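Local atomic coordinates of oxidized polyvinyl alcohol hydrolase (Sphingopyxis, PDB entry 3WLA), a protein that hydrolyses beta-diketones such as 4,6-nonanedione and oxidized polyvinyl alcohol, carrying out the second step in the breakdown of polyvinyl alcohol. Residues 57-60 with 61-64; 72-75 with 76-79; 191-194 with 195-199. All blocks are in the same frame, centred on the assembly; numbering follows the deposited sequence.

Contact 1 of 3, residues 57-60 with 61-64. With SO4 (sulfate ion), chain D.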
loop_
_atom_site.group_PDB
_atom_site.type_symbol
_atom_site.label_atom_id
_atom_site.label_comp_id
_atom_site.label_asym_id
_atom_site.label_seq_id
_atom_site.Cartn_x
_atom_site.Cartn_y
_atom_site.Cartn_z
ATOM N N VAL A 57 -2.567 -12.687 -6.217
ATOM C CA VAL A 57 -3.542 -13.524 -6.923
ATOM C C VAL A 57 -4.951 -13.004 -7.154
ATOM O O VAL A 57 -5.763 -13.684 -7.788
ATOM C CB VAL A 57 -3.607 -14.930 -6.296
ATOM C CG1 VAL A 57 -2.171 -15.524 -6.232
ATOM C CG2 VAL A 57 -4.219 -14.869 -4.921
ATOM N N GLU A 58 -5.278 -11.803 -6.691
ATOM C CA GLU A 58 -6.650 -11.309 -6.928
ATOM C C GLU A 58 -6.664 -10.301 -8.064
ATOM O O GLU A 58 -5.722 -9.513 -8.245
ATOM C CB GLU A 58 -7.202 -10.663 -5.656
ATOM C CG GLU A 58 -7.278 -11.661 -4.489
ATOM C CD GLU A 58 -7.695 -10.957 -3.204
ATOM O OE1 GLU A 58 -6.866 -10.168 -2.708
ATOM O OE2 GLU A 58 -8.837 -11.187 -2.729
ATOM N N ALA A 59 -7.746 -10.297 -8.831
ATOM C CA ALA A 59 -7.860 -9.379 -9.982
ATOM C C ALA A 59 -8.267 -8.003 -9.463
ATOM O O ALA A 59 -9.015 -7.942 -8.471
ATOM C CB ALA A 59 -9.000 -9.870 -10.948
ATOM N N THR A 60 -7.872 -6.945 -10.175
ATOM C CA THR A 60 -8.265 -5.578 -9.794
ATOM C C THR A 60 -9.789 -5.451 -9.664
ATOM O O THR A 60 -10.305 -4.829 -8.693
ATOM C CB THR A 60 -7.708 -4.552 -10.790
ATOM O OG1 THR A 60 -6.283 -4.485 -10.611
ATOM C CG2 THR A 60 -8.322 -3.085 -10.588
ATOM N N ASN A 61 -10.524 -6.034 -10.600
ATOM C CA ASN A 61 -11.978 -5.942 -10.507
ATOM C C ASN A 61 -12.557 -6.682 -9.281
ATOM O O ASN A 61 -13.597 -6.284 -8.784
ATOM C CB ASN A 61 -12.634 -6.427 -11.791
ATOM C CG ASN A 61 -12.644 -5.362 -12.855
ATOM O OD1 ASN A 61 -12.410 -4.182 -12.587
ATOM N ND2 ASN A 61 -12.937 -5.776 -14.092
ATOM N N TRP A 62 -11.910 -7.750 -8.822
ATOM C CA TRP A 62 -12.387 -8.416 -7.624
ATOM C C TRP A 62 -12.258 -7.470 -6.444
ATOM O O TRP A 62 -13.188 -7.340 -5.679
ATOM C CB TRP A 62 -11.594 -9.666 -7.282
ATOM C CG TRP A 62 -11.570 -10.700 -8.359
ATOM C CD1 TRP A 62 -12.202 -10.649 -9.578
ATOM C CD2 TRP A 62 -10.821 -11.908 -8.335
ATOM N NE1 TRP A 62 -11.875 -11.761 -10.312
ATOM C CE2 TRP A 62 -11.026 -12.551 -9.572
ATOM C CE3 TRP A 62 -9.990 -12.522 -7.378
ATOM C CZ2 TRP A 62 -10.426 -13.774 -9.880
ATOM C CZ3 TRP A 62 -9.389 -13.766 -7.684
ATOM C CH2 TRP A 62 -9.612 -14.369 -8.924
ATOM N N ASN A 63 -11.092 -6.854 -6.288
ATOM C CA ASN A 63 -10.875 -5.946 -5.195
ATOM C C ASN A 63 -11.940 -4.832 -5.181
ATOM O O ASN A 63 -12.357 -4.398 -4.124
ATOM C CB ASN A 63 -9.463 -5.385 -5.330
ATOM C CG ASN A 63 -9.141 -4.327 -4.307
ATOM O OD1 ASN A 63 -9.527 -3.169 -4.475
ATOM N ND2 ASN A 63 -8.398 -4.712 -3.251
ATOM N N LEU A 64 -12.358 -4.369 -6.348
ATOM C CA LEU A 64 -13.359 -3.326 -6.454
ATOM C C LEU A 64 -14.783 -3.803 -6.276
ATOM O O LEU A 64 -15.621 -3.068 -5.705
ATOM C CB LEU A 64 -13.316 -2.668 -7.843
ATOM C CG LEU A 64 -12.111 -1.790 -8.110
ATOM C CD1 LEU A 64 -12.147 -1.252 -9.559
ATOM C CD2 LEU A 64 -12.175 -0.630 -7.131
HETATM S S SO4 D . -1.963 -12.490 -2.324
HETATM O O1 SO4 D . -0.783 -11.621 -2.446
HETATM O O2 SO4 D . -2.924 -12.181 -3.419
HETATM O O3 SO4 D . -1.566 -13.865 -2.508
HETATM O O4 SO4 D . -2.627 -12.353 -1.026
HETATM O O HOH W 1 -8.118 -7.556 -3.205
#

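Contact 2 of 3, residues 72-75 with 76-79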
loop_
_atom_site.group_PDB
_atom_site.type_symbol
_atom_site.label_atom_id
_atom_site.label_comp_id
_atom_site.label_asym_id
_atom_site.label_seq_id
_atom_site.Cartn_x
_atom_site.Cartn_y
_atom_site.Cartn_z
ATOM N N ASN A 72 -14.042 -2.655 -2.660
ATOM C CA ASN A 72 -13.559 -1.282 -2.527
ATOM C C ASN A 72 -14.343 -0.236 -3.330
ATOM O O ASN A 72 -14.332 0.930 -2.965
ATOM C CB ASN A 72 -12.064 -1.211 -2.832
ATOM C CG ASN A 72 -11.235 -1.656 -1.645
ATOM O OD1 ASN A 72 -11.102 -0.896 -0.682
ATOM N ND2 ASN A 72 -10.696 -2.881 -1.678
ATOM N N ALA A 73 -15.067 -0.641 -4.376
ATOM C CA ALA A 73 -15.839 0.337 -5.131
ATOM C C ALA A 73 -16.928 0.970 -4.251
ATOM O O ALA A 73 -17.455 2.032 -4.551
ATOM C CB ALA A 73 -16.517 -0.333 -6.404
ATOM N N LYS A 74 -17.287 0.284 -3.180
ATOM C CA LYS A 74 -18.342 0.764 -2.300
ATOM C C LYS A 74 -17.996 2.129 -1.675
ATOM O O LYS A 74 -18.903 2.927 -1.373
ATOM C CB LYS A 74 -18.605 -0.289 -1.231
ATOM C CG LYS A 74 -19.709 0.011 -0.218
ATOM C CD LYS A 74 -21.093 -0.103 -0.796
ATOM C CE LYS A 74 -22.146 0.098 0.320
ATOM N NZ LYS A 74 -21.806 -0.719 1.529
ATOM N N LEU A 75 -16.704 2.414 -1.530
ATOM C CA LEU A 75 -16.308 3.677 -0.946
ATOM C C LEU A 75 -16.781 4.872 -1.809
ATOM O O LEU A 75 -16.953 5.970 -1.303
ATOM C CB LEU A 75 -14.807 3.732 -0.737
ATOM C CG LEU A 75 -14.174 3.038 0.476
ATOM C CD1 LEU A 75 -14.935 3.440 1.735
ATOM C CD2 LEU A 75 -14.142 1.558 0.316
ATOM N N ALA A 76 -16.984 4.658 -3.109
ATOM C CA ALA A 76 -17.464 5.731 -3.955
ATOM C C ALA A 76 -18.894 6.141 -3.529
ATOM O O ALA A 76 -19.317 7.237 -3.832
ATOM C CB ALA A 76 -17.479 5.306 -5.394
ATOM N N GLU A 77 -19.618 5.256 -2.845
ATOM C CA GLU A 77 -20.958 5.588 -2.383
ATOM C C GLU A 77 -20.903 6.567 -1.194
ATOM O O GLU A 77 -21.919 7.178 -0.846
ATOM C CB GLU A 77 -21.698 4.315 -1.972
ATOM C CG GLU A 77 -22.134 3.495 -3.132
ATOM C CD GLU A 77 -22.794 2.167 -2.737
ATOM O OE1 GLU A 77 -23.279 2.003 -1.585
ATOM O OE2 GLU A 77 -22.850 1.268 -3.616
ATOM N N HIS A 78 -19.711 6.743 -0.622
ATOM C CA HIS A 78 -19.519 7.597 0.537
ATOM C C HIS A 78 -18.658 8.838 0.261
ATOM O O HIS A 78 -18.078 9.432 1.174
ATOM C CB HIS A 78 -18.899 6.788 1.667
ATOM C CG HIS A 78 -19.730 5.622 2.094
ATOM N ND1 HIS A 78 -20.736 5.730 3.029
ATOM C CD2 HIS A 78 -19.766 4.343 1.654
ATOM C CE1 HIS A 78 -21.363 4.571 3.135
ATOM N NE2 HIS A 78 -20.794 3.709 2.308
ATOM N N GLY A 79 -18.548 9.196 -1.009
ATOM C CA GLY A 79 -17.849 10.397 -1.380
ATOM C C GLY A 79 -16.421 10.285 -1.823
ATOM O O GLY A 79 -15.808 11.287 -2.155
HETATM O O HOH W 2 -19.954 1.116 3.125
#

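Contact 3 of 3, residues 191-194 with 195-199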
loop_
_atom_site.group_PDB
_atom_site.type_symbol
_atom_site.label_atom_id
_atom_site.label_comp_id
_atom_site.label_asym_id
_atom_site.label_seq_id
_atom_site.Cartn_x
_atom_site.Cartn_y
_atom_site.Cartn_z
ATOM N N SER A 191 12.871 -6.781 5.378
ATOM C CA SER A 191 13.878 -6.315 6.318
ATOM C C SER A 191 15.275 -6.746 5.992
ATOM O O SER A 191 15.505 -7.855 5.515
ATOM C CB SER A 191 13.536 -6.754 7.722
ATOM O OG SER A 191 12.202 -6.421 7.973
ATOM N N THR A 192 16.226 -5.830 6.208
ATOM C CA THR A 192 17.628 -6.140 5.971
ATOM C C THR A 192 18.443 -5.761 7.217
ATOM O O THR A 192 17.916 -5.216 8.188
ATOM C CB THR A 192 18.218 -5.315 4.849
ATOM O OG1 THR A 192 18.279 -3.947 5.275
ATOM C CG2 THR A 192 17.386 -5.414 3.611
ATOM N N LYS A 193 19.734 -6.067 7.169
ATOM C CA LYS A 193 20.613 -5.668 8.270
ATOM C C LYS A 193 20.853 -4.174 8.057
ATOM O O LYS A 193 20.547 -3.626 6.983
ATOM C CB LYS A 193 21.926 -6.422 8.213
ATOM C CG LYS A 193 21.857 -7.843 8.713
ATOM C CD LYS A 193 23.216 -8.464 8.425
ATOM C CE LYS A 193 23.255 -9.967 8.691
ATOM N NZ LYS A 193 22.674 -10.133 10.057
ATOM N N ASP A 194 21.430 -3.527 9.065
ATOM C CA ASP A 194 21.663 -2.085 8.997
ATOM C C ASP A 194 22.459 -1.659 7.785
ATOM O O ASP A 194 22.241 -0.557 7.264
ATOM C CB ASP A 194 22.356 -1.556 10.265
ATOM C CG ASP A 194 21.428 -1.489 11.473
ATOM O OD1 ASP A 194 20.202 -1.696 11.388
ATOM O OD2 ASP A 194 21.936 -1.220 12.560
ATOM N N ASP A 195 23.361 -2.500 7.309
ATOM C CA ASP A 195 24.147 -2.123 6.133
ATOM C C ASP A 195 23.390 -2.393 4.816
ATOM O O ASP A 195 23.920 -2.201 3.723
ATOM C CB ASP A 195 25.509 -2.843 6.131
ATOM C CG ASP A 195 25.382 -4.343 5.913
ATOM O OD1 ASP A 195 24.235 -4.831 5.991
ATOM O OD2 ASP A 195 26.427 -5.029 5.674
ATOM N N GLY A 196 22.131 -2.792 4.928
ATOM C CA GLY A 196 21.370 -3.044 3.710
ATOM C C GLY A 196 21.449 -4.452 3.122
ATOM O O GLY A 196 20.779 -4.745 2.109
ATOM N N SER A 197 22.229 -5.338 3.748
ATOM C CA SER A 197 22.399 -6.702 3.214
ATOM C C SER A 197 21.231 -7.596 3.680
ATOM O O SER A 197 20.697 -7.388 4.765
ATOM C CB SER A 197 23.751 -7.305 3.698
ATOM O OG SER A 197 23.722 -7.469 5.107
ATOM N N THR A 198 20.854 -8.584 2.862
ATOM C CA THR A 198 19.735 -9.489 3.219
ATOM C C THR A 198 20.185 -10.877 3.700
ATOM O O THR A 198 21.154 -11.403 3.186
ATOM C CB THR A 198 18.793 -9.691 1.967
ATOM O OG1 THR A 198 18.301 -8.410 1.578
ATOM C CG2 THR A 198 17.548 -10.602 2.288
ATOM N N VAL A 199 19.538 -11.424 4.719
ATOM C CA VAL A 199 19.835 -12.791 5.151
ATOM C C VAL A 199 18.470 -13.477 4.928
ATOM O O VAL A 199 17.424 -12.798 4.884
ATOM C CB VAL A 199 20.328 -12.877 6.604
ATOM C CG1 VAL A 199 21.721 -12.235 6.677
ATOM C CG2 VAL A 199 19.360 -12.172 7.562
HETATM O O HOH W 3 17.413 -9.915 5.983
#

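Contact 1 of 3, residues 57-60 with 61-64
Ala-59 and Trp-62 meet at the start of helix 60-65, where the loop leaving strand 47-53 of this alpha/beta-hydrolase fold turns into its first helical turn. Backbone bonds set up that turn. Ala-59 holds the N-cap position, and its O accepts from Asn-63 N at 3.2 Å in a nearly straight bond; Trp-62 N also comes within 2.9 Å of Ala-59 O, but this bond is bent and weak. One residue on, Leu-64 N bonds Thr-60 O and continues the helical pattern.

The apolar part is a CH-pi contact. With CG of Trp-62 anti to its own carbonyl carbon (chi1 -58°), the indole folds back over the chain that precedes the helix, and Ala-59 CB stands 3.5 Å from the centroid of the five-membered ring, only 7° off its normal. Ala-59 N lies over a ring face too, displaced toward the rim. Glu-58 CB also comes 3.8 Å from Trp-62 CE3.

Polar contacts lie on the side of the loop near the probable catalytic serine. A water accepts from Asn-63 ND2 and donates weakly to Glu-58 OE1, while Glu-58 OE2 is bonded to Ser-69. The Glu-58 side chain is about 7 Å from that of Ser-162, probably the charge-relay serine. A sulfate, probably from the crystallisation liquor, binds Ser-162 OG and Thr-56 N; Val-57 N donates to sulfate O2 at 2.9 Å, with an N-H...O angle of 172°.

Contact 2 of 3, residues 72-75 with 76-79
Lys-74 and Glu-77 cross their side chains at a slant along a short helical segment, the lysine's methylenes and not its ammonium lying by the carboxylate. Leaving the backbone with CG anti to N, the lysine kinks at chi2 (73°) and again at chi4, which brings CD and CE up to Glu-77 OE1, an approach so short that its detail is doubtful. NZ stays 4.4 Å from that same Glu-77 OE1, so the two opposite charges are near but not paired; NZ also has a weak, long ion pair with Asp-293 OD2. Glu-77, by contrast, is extended beyond CG.

The His-78 ring turns back along the same turn, its CD2 edge 3.5 Å from Lys-74 O. One water joins the Lys-74 and His-78 side chains, accepting from Lys-74 NZ at 3.1 Å and, weakly, from His-78 NE2.

Four successive backbone bonds spaced i to i+3 hold the segment, beginning with Leu-75 N to Asn-72 O: then come Ala-76 N to Ala-73 O, Glu-77 N to Lys-74 O at 2.8 Å, and His-78 N to Leu-75 O. In these last three the donor sits well above the carbonyl plane, by 51° to 61°, a geometry resembling that of a 3-10 helix. Gly-79, with positive phi, takes the chain out of the turn.

Between helix 60-65 and strand 81-85, this segment packs its buried side against helix 292-304 and strand 47-53: Leu-75 touches Leu-297, Asn-296 and Trp-50, His-78 also meets Leu-297, and Asn-72 OD1 is hydrogen-bonded to Trp-50 NE1.

Contact 3 of 3, residues 191-194 with 195-199
Thr-192 packs into the inner side of a tight chain reversal, its CB 3.2 Å from Ser-197 O and its OG1 directed past Gly-196 CA. The hydroxyl lies between its own N and carbonyl carbon (chi1 68°), from where it donates to Lys-193 O at 2.9 Å. That oxygen is gripped twice, since Gly-196 N reaches it at 2.7 Å from the opposite face of the carbonyl plane. Lys-193 N completes the closure with a bond to Ser-197 O that is nearly straight at 173°. Beside this core, Thr-192 CG2 rests near Thr-198 OG1, the two side chains crossing at about a right angle. Packing is tight along the Lys-193 chain as well, its CD 3.5 Å from Ser-197 OG and its CE closing to 3.4 Å from Val-199 CG1.

The reversal itself is a type I beta turn from Lys-193 to Gly-196, in the loop between strand 181-185 and helix 201-210. Overlapping it is an Asx turn in which Asp-195 OD1 accepts Ser-197 N from above the carboxylate plane; the same oxygen receives Ser-197 OG at 2.8 Å on its syn lone pair. Both bonds hold the carboxylate against the returning chain.

Toward the outer side the contacts become sparser. Asp-194 and Asp-195 at the bend are exposed, though Asp-194 has a salt bridge to Lys-214. Where the two arms part, a water bridges them, donating to Ser-191 O and accepting from Val-199 N at 2.9 Å.

In the fold
The three contacts follow one another along the chain. Contacts 1 and 2 belong to the same crossover from strand 47-53 through helix 60-65 to strand 81-85, the two strands being parallel neighbours in the central sheet. Their centres are about 16 Å apart and the two touch: Asn-63 O with Asn-72 N and Leu-64 O with Ala-73 N are probable backbone hydrogen bonds, so the helix of contact 1 is tied directly to the turn of contact 2. Contact 3, after strand 181-185, lies across the chain's centre, its own centre about 33 Å from that of contact 1 and about 40 Å from that of contact 2. Only contact 1 comes near the probable charge-relay serine; contacts 2 and 3 lie away from it.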